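Transcriptional regulator, LacI family (Corynebacterium glutamicum, PDB 3H5T) probably acts as an inositol-dependent transcriptional activator of the inositol phosphate synthase gene ino1, binding a palindromic promoter motif and regulating cell wall biogenesis. Local coordinates at residues Q182-A187 with L269-C274; R190-L195 with A235-G240; T275-A280 with R312-V317; G282-L287 with L298-F303. All coordinates share one frame; numbering follows the deposited sequence.

Contact 1 of 4, residues Q182-A187 with L269-C274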
loop_
_atom_site.group_PDB
_atom_site.type_symbol
_atom_site.label_atom_id
_atom_site.label_comp_id
_atom_site.label_asym_id
_atom_site.label_seq_id
_atom_site.Cartn_x
_atom_site.Cartn_y
_atom_site.Cartn_z
ATOM N N GLN A 182 6.278 3.611 -20.602
ATOM C CA GLN A 182 7.362 4.018 -21.485
ATOM C C GLN A 182 8.270 2.836 -21.798
ATOM O O GLN A 182 8.653 2.629 -22.944
ATOM C CB GLN A 182 8.194 5.117 -20.839
ATOM C CG GLN A 182 9.161 5.747 -21.802
ATOM C CD GLN A 182 8.442 6.443 -22.930
ATOM O OE1 GLN A 182 7.848 7.503 -22.740
ATOM N NE2 GLN A 182 8.470 5.835 -24.111
ATOM N N ALA A 183 8.614 2.067 -20.768
ATOM C CA ALA A 183 9.473 0.904 -20.937
ATOM C C ALA A 183 8.848 -0.069 -21.932
ATOM O O ALA A 183 9.558 -0.749 -22.675
ATOM C CB ALA A 183 9.702 0.210 -19.591
ATOM N N LEU A 184 7.521 -0.136 -21.946
ATOM C CA LEU A 184 6.827 -1.032 -22.866
ATOM C C LEU A 184 6.939 -0.506 -24.286
ATOM O O LEU A 184 7.128 -1.275 -25.227
ATOM C CB LEU A 184 5.345 -1.170 -22.493
ATOM C CG LEU A 184 5.004 -2.007 -21.261
ATOM C CD1 LEU A 184 3.502 -2.039 -21.064
ATOM C CD2 LEU A 184 5.551 -3.416 -21.442
ATOM N N ILE A 185 6.818 0.808 -24.430
ATOM C CA ILE A 185 6.906 1.446 -25.737
ATOM C C ILE A 185 8.330 1.337 -26.286
ATOM O O ILE A 185 8.525 1.111 -27.479
ATOM C CB ILE A 185 6.524 2.941 -25.656
ATOM C CG1 ILE A 185 5.070 3.088 -25.193
ATOM C CG2 ILE A 185 6.728 3.605 -27.010
ATOM C CD1 ILE A 185 4.054 2.582 -26.178
ATOM N N ASP A 186 9.315 1.490 -25.405
ATOM C CA ASP A 186 10.712 1.418 -25.803
ATOM C C ASP A 186 11.122 0.041 -26.312
ATOM O O ASP A 186 12.158 -0.098 -26.963
ATOM C CB ASP A 186 11.614 1.843 -24.643
ATOM C CG ASP A 186 11.488 3.318 -24.325
ATOM O OD1 ASP A 186 11.010 4.071 -25.200
ATOM O OD2 ASP A 186 11.875 3.729 -23.209
ATOM N N ALA A 187 10.317 -0.975 -26.009
ATOM C CA ALA A 187 10.602 -2.331 -26.480
ATOM C C ALA A 187 9.763 -2.605 -27.729
ATOM O O ALA A 187 9.631 -3.742 -28.171
ATOM C CB ALA A 187 10.292 -3.356 -25.390
ATOM N N LEU A 269 -2.275 -9.570 -28.148
ATOM C CA LEU A 269 -1.510 -8.680 -27.273
ATOM C C LEU A 269 -0.088 -9.178 -27.028
ATOM O O LEU A 269 0.146 -10.372 -26.811
ATOM C CB LEU A 269 -2.222 -8.489 -25.925
ATOM C CG LEU A 269 -3.551 -7.717 -25.877
ATOM C CD1 LEU A 269 -4.100 -7.754 -24.465
ATOM C CD2 LEU A 269 -3.351 -6.278 -26.330
ATOM N N THR A 270 0.861 -8.248 -27.057
ATOM C CA THR A 270 2.261 -8.583 -26.842
ATOM C C THR A 270 2.733 -8.158 -25.452
ATOM O O THR A 270 3.767 -8.631 -24.970
ATOM C CB THR A 270 3.161 -7.906 -27.901
ATOM O OG1 THR A 270 3.084 -6.483 -27.761
ATOM C CG2 THR A 270 2.712 -8.297 -29.307
ATOM N N ALA A 271 1.974 -7.270 -24.813
ATOM C CA ALA A 271 2.327 -6.782 -23.482
ATOM C C ALA A 271 1.102 -6.419 -22.658
ATOM O O ALA A 271 0.059 -6.062 -23.208
ATOM C CB ALA A 271 3.244 -5.573 -23.594
ATOM N N VAL A 272 1.239 -6.509 -21.335
ATOM C CA VAL A 272 0.152 -6.175 -20.422
ATOM C C VAL A 272 0.671 -5.309 -19.280
ATOM O O VAL A 272 1.538 -5.738 -18.515
ATOM C CB VAL A 272 -0.494 -7.446 -19.815
ATOM C CG1 VAL A 272 -1.396 -7.073 -18.640
ATOM C CG2 VAL A 272 -1.296 -8.182 -20.880
ATOM N N LEU A 273 0.149 -4.088 -19.170
ATOM C CA LEU A 273 0.552 -3.185 -18.095
ATOM C C LEU A 273 -0.469 -3.258 -16.966
ATOM O O LEU A 273 -1.651 -3.004 -17.174
ATOM C CB LEU A 273 0.658 -1.738 -18.600
ATOM C CG LEU A 273 1.000 -0.692 -17.530
ATOM C CD1 LEU A 273 1.769 0.453 -18.144
ATOM C CD2 LEU A 273 -0.269 -0.198 -16.854
ATOM N N CYS A 274 -0.001 -3.611 -15.774
ATOM C CA CYS A 274 -0.854 -3.722 -14.600
ATOM C C CYS A 274 -0.743 -2.506 -13.695
ATOM O O CYS A 274 0.317 -1.904 -13.561
ATOM C CB CYS A 274 -0.485 -4.962 -13.792
ATOM S SG CYS A 274 -0.692 -6.481 -14.678
#
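The forked end of L184 spans two residues of the strand, one methyl for each. CD2 of L184 meets CB of A271 at 3.8 Å, while CD1 of L184 reaches CB of L273, also at 3.8 Å. The two branches therefore share the interface between neighbouring positions on one face of the strand, and V272, between them in sequence, turns away. In L184, CG stands anti to the carbonyl carbon (chi1 -74°), which carries the isobutyl end from the helix down to the sheet. L273 extends in a different direction, with CG anti to the backbone N (chi1 177°), and crosses the L184 side chain obliquely; it offers CB rather than its branched end. The L273 side chain also touches A228 of helix 221-235. This is helix-on-sheet packing in the C-terminal alpha/beta subdomain of the periplasmic-binding-protein fold. Helices 178-186 and 221-235 cover this face of the parallel strands, whereas V272 packs on L262 and L263 of helix 252-265 at the other. L184 also touches I192 on the adjoining strand. On a more exposed part of the helix, NE2 of Q182 donates to OD1 of D186 over 3.3 Å, one turn along. That bond is bent, with an N-H...O angle of 141°, and the donor stands above the carboxylate plane.

Contact 2 of 4, residues R190-L195 with A235-G240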
loop_
_atom_site.group_PDB
_atom_site.type_symbol
_atom_site.label_atom_id
_atom_site.label_comp_id
_atom_site.label_asym_id
_atom_site.label_seq_id
_atom_site.Cartn_x
_atom_site.Cartn_y
_atom_site.Cartn_z
ATOM N N ARG A 190 3.020 -2.329 -29.161
ATOM C CA ARG A 190 1.933 -1.426 -29.540
ATOM C C ARG A 190 0.575 -2.074 -29.268
ATOM O O ARG A 190 -0.435 -1.391 -29.132
ATOM C CB ARG A 190 2.043 -1.035 -31.024
ATOM C CG ARG A 190 3.294 -0.233 -31.391
ATOM C CD ARG A 190 3.314 1.145 -30.735
ATOM N NE ARG A 190 4.519 1.909 -31.066
ATOM C CZ ARG A 190 5.754 1.571 -30.698
ATOM N NH1 ARG A 190 5.960 0.473 -29.981
ATOM N NH2 ARG A 190 6.787 2.329 -31.050
ATOM N N LYS A 191 0.551 -3.400 -29.211
ATOM C CA LYS A 191 -0.683 -4.110 -28.914
ATOM C C LYS A 191 -0.639 -4.381 -27.416
ATOM O O LYS A 191 -0.340 -5.488 -26.968
ATOM C CB LYS A 191 -0.764 -5.416 -29.710
ATOM C CG LYS A 191 -0.901 -5.196 -31.216
ATOM C CD LYS A 191 -1.600 -6.363 -31.896
ATOM C CE LYS A 191 -1.953 -6.019 -33.334
ATOM N NZ LYS A 191 -2.767 -7.087 -33.986
ATOM N N ILE A 192 -0.938 -3.338 -26.649
ATOM C CA ILE A 192 -0.898 -3.399 -25.197
ATOM C C ILE A 192 -2.273 -3.454 -24.542
ATOM O O ILE A 192 -3.215 -2.811 -24.989
ATOM C CB ILE A 192 -0.134 -2.177 -24.643
ATOM C CG1 ILE A 192 1.212 -2.049 -25.362
ATOM C CG2 ILE A 192 0.086 -2.326 -23.137
ATOM C CD1 ILE A 192 1.915 -0.732 -25.133
ATOM N N GLY A 193 -2.368 -4.247 -23.479
ATOM C CA GLY A 193 -3.599 -4.370 -22.727
ATOM C C GLY A 193 -3.315 -3.820 -21.338
ATOM O O GLY A 193 -2.156 -3.767 -20.927
ATOM N N ILE A 194 -4.355 -3.405 -20.619
ATOM C CA ILE A 194 -4.192 -2.861 -19.272
ATOM C C ILE A 194 -5.097 -3.597 -18.289
ATOM O O ILE A 194 -6.211 -3.971 -18.639
ATOM C CB ILE A 194 -4.537 -1.357 -19.232
ATOM C CG1 ILE A 194 -3.545 -0.572 -20.100
ATOM C CG2 ILE A 194 -4.506 -0.851 -17.805
ATOM C CD1 ILE A 194 -3.836 0.920 -20.201
ATOM N N LEU A 195 -4.609 -3.815 -17.070
ATOM C CA LEU A 195 -5.387 -4.485 -16.027
ATOM C C LEU A 195 -5.457 -3.585 -14.798
ATOM O O LEU A 195 -4.463 -2.959 -14.425
ATOM C CB LEU A 195 -4.749 -5.826 -15.639
ATOM C CG LEU A 195 -4.853 -6.942 -16.677
ATOM C CD1 LEU A 195 -4.156 -8.197 -16.182
ATOM C CD2 LEU A 195 -6.311 -7.224 -16.950
ATOM N N ALA A 235 3.022 7.819 -28.115
ATOM C CA ALA A 235 3.739 6.845 -28.928
ATOM C C ALA A 235 3.015 6.649 -30.256
ATOM O O ALA A 235 3.579 6.119 -31.213
ATOM C CB ALA A 235 3.849 5.513 -28.185
ATOM N N GLY A 236 1.760 7.087 -30.306
ATOM C CA GLY A 236 0.981 6.953 -31.522
ATOM C C GLY A 236 -0.237 6.067 -31.354
ATOM O O GLY A 236 -1.227 6.233 -32.061
ATOM N N ILE A 237 -0.166 5.127 -30.418
ATOM C CA ILE A 237 -1.274 4.214 -30.162
ATOM C C ILE A 237 -2.594 4.967 -29.940
ATOM O O ILE A 237 -2.638 5.969 -29.224
ATOM C CB ILE A 237 -0.995 3.342 -28.917
ATOM C CG1 ILE A 237 0.300 2.554 -29.110
ATOM C CG2 ILE A 237 -2.159 2.389 -28.670
ATOM C CD1 ILE A 237 0.737 1.786 -27.882
ATOM N N ASP A 238 -3.664 4.485 -30.567
ATOM C CA ASP A 238 -4.976 5.096 -30.414
ATOM C C ASP A 238 -5.645 4.422 -29.217
ATOM O O ASP A 238 -5.812 3.200 -29.197
ATOM C CB ASP A 238 -5.809 4.894 -31.686
ATOM C CG ASP A 238 -7.281 5.222 -31.486
ATOM O OD1 ASP A 238 -7.603 6.356 -31.071
ATOM O OD2 ASP A 238 -8.123 4.339 -31.749
ATOM N N PRO A 239 -6.031 5.215 -28.201
ATOM C CA PRO A 239 -6.683 4.762 -26.965
ATOM C C PRO A 239 -7.794 3.721 -27.122
ATOM O O PRO A 239 -7.912 2.806 -26.303
ATOM C CB PRO A 239 -7.195 6.061 -26.355
ATOM C CG PRO A 239 -6.139 7.030 -26.743
ATOM C CD PRO A 239 -5.896 6.685 -28.200
ATOM N N GLY A 240 -8.610 3.865 -28.161
ATOM C CA GLY A 240 -9.697 2.926 -28.379
ATOM C C GLY A 240 -9.248 1.510 -28.700
ATOM O O GLY A 240 -10.046 0.574 -28.605
#
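I237 lies across R190, touching both its side chain and its backbone. CG1 of I237 approaches CD of R190 at 3.7 Å, and CD1 of I237 comes within 3.6 Å of the carbonyl O of R190. These are van der Waals contacts, in which the aliphatic part of the arginine serves as a surface for the isoleucine. The R190 chain bends at chi2 (-66°), carrying its outer part towards the end of helix 221-235. There the carbonyl O of A235 lies obliquely to the guanidinium, 4.3 Å from NE of R190, too long for a hydrogen bond. Deeper in, CD1 of I192 meets CD1 of I237 at 3.9 Å, the two side chains crossing at about a right angle. A second shell holds these groups in place. F232 and I185 touch both isoleucines, and V242 adds to the packing of I237. The backbone on each side is also shaped by turns: K191 is the centre of an inverse gamma turn, with a weak bond of 3.2 Å from N of I192 to O of R190. On the other segment G236, with phi of 117°, closes helix 221-235 in a Schellman motif and directs the chain into I237. The contact thus lies at one end of a beta-alpha-beta crossover, where the link from helix 221-235 to strand 244-247 passes the entry to the neighbouring parallel strand 192-197.

Contact 3 of 4, residues T275-A280 with R312-V317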
loop_
_atom_site.group_PDB
_atom_site.type_symbol
_atom_site.label_atom_id
_atom_site.label_comp_id
_atom_site.label_asym_id
_atom_site.label_seq_id
_atom_site.Cartn_x
_atom_site.Cartn_y
_atom_site.Cartn_z
ATOM N N THR A 275 -1.850 -2.179 -13.051
ATOM C CA THR A 275 -1.935 -1.055 -12.142
ATOM C C THR A 275 -1.391 -1.425 -10.759
ATOM O O THR A 275 -1.061 -0.545 -9.948
ATOM C CB THR A 275 -3.399 -0.608 -12.019
ATOM O OG1 THR A 275 -3.775 0.103 -13.207
ATOM C CG2 THR A 275 -3.598 0.273 -10.814
ATOM N N VAL A 276 -1.287 -2.726 -10.500
ATOM C CA VAL A 276 -0.801 -3.206 -9.212
ATOM C C VAL A 276 -0.085 -4.560 -9.363
ATOM O O VAL A 276 -0.534 -5.405 -10.134
ATOM C CB VAL A 276 -2.002 -3.308 -8.222
ATOM C CG1 VAL A 276 -2.214 -4.742 -7.759
ATOM C CG2 VAL A 276 -1.779 -2.381 -7.060
ATOM N N ASP A 277 1.025 -4.759 -8.643
ATOM C CA ASP A 277 1.791 -6.013 -8.730
ATOM C C ASP A 277 0.925 -7.268 -8.658
ATOM O O ASP A 277 1.172 -8.239 -9.380
ATOM C CB ASP A 277 2.841 -6.112 -7.615
ATOM C CG ASP A 277 4.067 -5.257 -7.870
ATOM O OD1 ASP A 277 4.198 -4.682 -8.973
ATOM O OD2 ASP A 277 4.912 -5.171 -6.951
ATOM N N ALA A 278 -0.072 -7.254 -7.778
ATOM C CA ALA A 278 -0.958 -8.402 -7.613
ATOM C C ALA A 278 -1.489 -8.865 -8.956
ATOM O O ALA A 278 -1.511 -10.064 -9.242
ATOM C CB ALA A 278 -2.117 -8.046 -6.696
ATOM N N LEU A 279 -1.917 -7.908 -9.774
ATOM C CA LEU A 279 -2.456 -8.206 -11.096
ATOM C C LEU A 279 -1.405 -8.850 -11.991
ATOM O O LEU A 279 -1.714 -9.749 -12.779
ATOM C CB LEU A 279 -2.988 -6.934 -11.759
ATOM C CG LEU A 279 -4.315 -6.371 -11.253
ATOM C CD1 LEU A 279 -4.558 -5.034 -11.916
ATOM C CD2 LEU A 279 -5.456 -7.328 -11.567
ATOM N N ALA A 280 -0.167 -8.380 -11.879
ATOM C CA ALA A 280 0.915 -8.940 -12.676
ATOM C C ALA A 280 1.103 -10.411 -12.303
ATOM O O ALA A 280 1.348 -11.239 -13.166
ATOM C CB ALA A 280 2.219 -8.159 -12.440
ATOM N N ARG A 312 10.988 -12.111 -8.110
ATOM C CA ARG A 312 10.766 -12.597 -9.470
ATOM C C ARG A 312 11.452 -11.617 -10.404
ATOM O O ARG A 312 11.553 -11.846 -11.602
ATOM C CB ARG A 312 9.264 -12.625 -9.789
ATOM C CG ARG A 312 8.748 -13.962 -10.325
ATOM C CD ARG A 312 8.450 -13.958 -11.829
ATOM N NE ARG A 312 9.602 -13.570 -12.636
ATOM C CZ ARG A 312 9.687 -13.737 -13.952
ATOM N NH1 ARG A 312 8.691 -14.295 -14.624
ATOM N NH2 ARG A 312 10.769 -13.328 -14.602
ATOM N N ASP A 313 11.934 -10.520 -9.833
ATOM C CA ASP A 313 12.578 -9.468 -10.605
ATOM C C ASP A 313 11.606 -9.010 -11.682
ATOM O O ASP A 313 11.931 -8.977 -12.868
ATOM C CB ASP A 313 13.874 -9.955 -11.250
ATOM C CG ASP A 313 14.682 -8.813 -11.834
ATOM O OD1 ASP A 313 14.901 -7.819 -11.113
ATOM O OD2 ASP A 313 15.097 -8.900 -13.006
ATOM N N LEU A 314 10.402 -8.671 -11.244
ATOM C CA LEU A 314 9.337 -8.199 -12.124
ATOM C C LEU A 314 9.607 -6.746 -12.492
ATOM O O LEU A 314 10.059 -5.971 -11.652
ATOM C CB LEU A 314 8.000 -8.277 -11.383
ATOM C CG LEU A 314 6.723 -7.783 -12.064
ATOM C CD1 LEU A 314 6.281 -8.853 -13.036
ATOM C CD2 LEU A 314 5.615 -7.511 -11.021
ATOM N N THR A 315 9.347 -6.372 -13.740
ATOM C CA THR A 315 9.532 -4.981 -14.137
ATOM C C THR A 315 8.380 -4.283 -13.424
ATOM O O THR A 315 7.227 -4.691 -13.577
ATOM C CB THR A 315 9.377 -4.804 -15.646
ATOM O OG1 THR A 315 10.345 -5.614 -16.321
ATOM C CG2 THR A 315 9.579 -3.353 -16.026
ATOM N N THR A 316 8.673 -3.246 -12.644
ATOM C CA THR A 316 7.616 -2.586 -11.893
ATOM C C THR A 316 8.035 -1.224 -11.304
ATOM O O THR A 316 9.192 -0.823 -11.405
ATOM C CB THR A 316 7.148 -3.534 -10.744
ATOM O OG1 THR A 316 6.017 -2.972 -10.069
ATOM C CG2 THR A 316 8.292 -3.769 -9.740
ATOM N N VAL A 317 7.077 -0.523 -10.700
ATOM C CA VAL A 317 7.323 0.781 -10.078
ATOM C C VAL A 317 7.450 0.573 -8.569
ATOM O O VAL A 317 6.508 0.113 -7.918
ATOM C CB VAL A 317 6.147 1.768 -10.344
ATOM C CG1 VAL A 317 6.391 3.085 -9.636
ATOM C CG2 VAL A 317 5.984 1.995 -11.841
#
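D277 and A280, one helical turn apart, face L314 and T316 in this buried contact. CB of A280 packs against CD2 of L314 at 3.7 Å, and CD2 of L314 also lies 3.8 Å from OD1 of D277, the aspartate and leucine side chains running past each other in opposite directions. T316 crosses D277 at about a right angle. The T316 hydroxyl sits anti to the backbone N (chi1 -174°), facing the carboxylate, and OG1 of T316 would donate to OD1 of D277 over 2.7 Å; the position of OG1 is uncertain, however, so the detail of this bond is doubtful. The other oxygen of D277, OD2, accepts from the backbone N atoms of G305 and T306, which fixes the rotation of the carboxylate. Packing gives way in the flanking residues, which take no part: V276, at the N-cap, turns away, and R312 and D313 are partly exposed. D313, with phi of 56°, is the C-prime residue of the Schellman motif ending helix 307-311. The start of helix 277-289 is thereby joined to a chain crossing from one subdomain sheet to the other, the interdomain crossover typical of the LacI and periplasmic-binding-protein fold.

Contact 4 of 4, residues G282-L287 with L298-F303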
loop_
_atom_site.group_PDB
_atom_site.type_symbol
_atom_site.label_atom_id
_atom_site.label_comp_id
_atom_site.label_asym_id
_atom_site.label_seq_id
_atom_site.Cartn_x
_atom_site.Cartn_y
_atom_site.Cartn_z
ATOM N N GLY A 282 -1.170 -12.411 -11.280
ATOM C CA GLY A 282 -2.304 -13.166 -11.767
ATOM C C GLY A 282 -2.048 -13.476 -13.231
ATOM O O GLY A 282 -2.532 -14.470 -13.758
ATOM N N VAL A 283 -1.273 -12.611 -13.878
ATOM C CA VAL A 283 -0.917 -12.771 -15.281
ATOM C C VAL A 283 0.167 -13.836 -15.421
ATOM O O VAL A 283 0.230 -14.538 -16.435
ATOM C CB VAL A 283 -0.369 -11.458 -15.889
ATOM C CG1 VAL A 283 0.128 -11.712 -17.293
ATOM C CG2 VAL A 283 -1.445 -10.391 -15.898
ATOM N N LEU A 284 1.024 -13.946 -14.407
ATOM C CA LEU A 284 2.103 -14.935 -14.425
ATOM C C LEU A 284 1.537 -16.307 -14.086
ATOM O O LEU A 284 1.906 -17.311 -14.699
ATOM C CB LEU A 284 3.201 -14.548 -13.430
ATOM C CG LEU A 284 3.966 -13.264 -13.782
ATOM C CD1 LEU A 284 4.854 -12.823 -12.619
ATOM C CD2 LEU A 284 4.785 -13.508 -15.030
ATOM N N GLU A 285 0.631 -16.343 -13.115
ATOM C CA GLU A 285 0.012 -17.593 -12.722
ATOM C C GLU A 285 -0.849 -18.083 -13.877
ATOM O O GLU A 285 -1.066 -19.285 -14.023
ATOM C CB GLU A 285 -0.848 -17.399 -11.474
ATOM C CG GLU A 285 -1.301 -18.707 -10.832
ATOM C CD GLU A 285 -2.096 -18.490 -9.556
ATOM O OE1 GLU A 285 -1.661 -17.673 -8.709
ATOM O OE2 GLU A 285 -3.150 -19.142 -9.395
ATOM N N TYR A 286 -1.342 -17.156 -14.702
ATOM C CA TYR A 286 -2.163 -17.550 -15.846
ATOM C C TYR A 286 -1.296 -18.041 -16.999
ATOM O O TYR A 286 -1.582 -19.081 -17.584
ATOM C CB TYR A 286 -3.042 -16.408 -16.368
ATOM C CG TYR A 286 -3.632 -16.777 -17.709
ATOM C CD1 TYR A 286 -4.546 -17.824 -17.818
ATOM C CD2 TYR A 286 -3.177 -16.177 -18.884
ATOM C CE1 TYR A 286 -4.984 -18.276 -19.062
ATOM C CE2 TYR A 286 -3.612 -16.625 -20.138
ATOM C CZ TYR A 286 -4.510 -17.675 -20.212
ATOM O OH TYR A 286 -4.926 -18.137 -21.431
ATOM N N LEU A 287 -0.263 -17.280 -17.345
ATOM C CA LEU A 287 0.634 -17.689 -18.421
ATOM C C LEU A 287 1.128 -19.104 -18.111
ATOM O O LEU A 287 1.173 -19.975 -18.986
ATOM C CB LEU A 287 1.831 -16.745 -18.518
ATOM C CG LEU A 287 1.621 -15.347 -19.099
ATOM C CD1 LEU A 287 2.957 -14.603 -19.105
ATOM C CD2 LEU A 287 1.059 -15.439 -20.509
ATOM N N LEU A 298 4.948 -13.016 -23.337
ATOM C CA LEU A 298 4.261 -11.769 -23.016
ATOM C C LEU A 298 5.107 -10.868 -22.108
ATOM O O LEU A 298 5.752 -11.343 -21.174
ATOM C CB LEU A 298 2.931 -12.114 -22.325
ATOM C CG LEU A 298 1.756 -11.133 -22.228
ATOM C CD1 LEU A 298 2.120 -9.957 -21.356
ATOM C CD2 LEU A 298 1.351 -10.684 -23.627
ATOM N N SER A 299 5.113 -9.571 -22.395
ATOM C CA SER A 299 5.847 -8.619 -21.568
ATOM C C SER A 299 4.841 -7.985 -20.608
ATOM O O SER A 299 3.778 -7.523 -21.032
ATOM C CB SER A 299 6.491 -7.530 -22.429
ATOM O OG SER A 299 7.543 -8.056 -23.210
ATOM N N LEU A 300 5.160 -7.966 -19.317
ATOM C CA LEU A 300 4.246 -7.380 -18.346
ATOM C C LEU A 300 4.949 -6.468 -17.350
ATOM O O LEU A 300 6.120 -6.662 -17.034
ATOM C CB LEU A 300 3.473 -8.481 -17.607
ATOM C CG LEU A 300 4.149 -9.288 -16.505
ATOM C CD1 LEU A 300 4.301 -8.411 -15.300
ATOM C CD2 LEU A 300 3.303 -10.499 -16.128
ATOM N N THR A 301 4.223 -5.470 -16.866
ATOM C CA THR A 301 4.758 -4.517 -15.907
ATOM C C THR A 301 3.859 -4.494 -14.676
ATOM O O THR A 301 2.674 -4.813 -14.757
ATOM C CB THR A 301 4.825 -3.098 -16.510
ATOM O OG1 THR A 301 5.577 -3.128 -17.730
ATOM C CG2 THR A 301 5.512 -2.154 -15.555
ATOM N N GLY A 302 4.432 -4.128 -13.535
ATOM C CA GLY A 302 3.665 -4.067 -12.310
ATOM C C GLY A 302 3.792 -2.705 -11.658
ATOM O O GLY A 302 4.342 -1.786 -12.259
ATOM N N PHE A 303 3.274 -2.574 -10.438
ATOM C CA PHE A 303 3.338 -1.328 -9.688
ATOM C C PHE A 303 3.155 -1.652 -8.203
ATOM O O PHE A 303 2.158 -2.263 -7.821
ATOM C CB PHE A 303 2.243 -0.352 -10.149
ATOM C CG PHE A 303 2.415 1.054 -9.627
ATOM C CD1 PHE A 303 2.709 2.103 -10.499
ATOM C CD2 PHE A 303 2.296 1.334 -8.263
ATOM C CE1 PHE A 303 2.880 3.409 -10.023
ATOM C CE2 PHE A 303 2.468 2.640 -7.776
ATOM C CZ PHE A 303 2.760 3.675 -8.654
#
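L300 pushes one methyl against both V283 and L284, filling the shallow dip between these consecutive helix residues. The helix and strand are successive members of the beta-alpha-beta unit 271-274, 277-289 and 299-302, so the contact seats the crossover helix on the strand it leads to. The projecting atom is CD2 of L300, 3.6 Å from CG1 of V283 and 3.7 Å from CG of L284. V283 runs past L300 in the opposite direction and forms one wall of the dip; L284, crossing at about a right angle, forms the other with its branched end. With CG of L300 between the backbone N and the carbonyl carbon (chi1 77°), the leucine presents this methyl to the helix, and its other methyl, CD1, is turned to L314. One turn further along, the shapes are reversed: the bump belongs to the helix. L287 reaches over with CD1 to the base of L298, again at about a right angle, and also touches A294 in the connecting loop. S299, between the two strand leucines, turns away, its hydroxyl bonded to the carbonyl O of V357. A259 of helix 252-265 also packs on V283. The approach of L287 is the longer one, CD1 of L287 lying 4.1 Å from CB of L298. By comparison, CD2 of L284 lies 3.5 Å from CD2 of L300.

Overall arrangement
Contacts 1, 2 and 4 reach the same sheet, in which strand 271-274 lies between 192-197 and 299-302. Contacts 1 and 4 are buried and wholly aliphatic across their segments, with helix 178-186 on one face and helix 277-289 on the other. Contact 2, nested along the chain within the loop closed by contact 1, is partly exposed, at the start of the central strand 192-197, and adds an arginine to its isoleucines. Contact 3 shares helix 277-289 with contact 4, their centres about 7 Å apart, but is the one that brings in a carboxylate and a hydroxyl; it lies nearest the chain's centre, where 316-318 joins the other sheet.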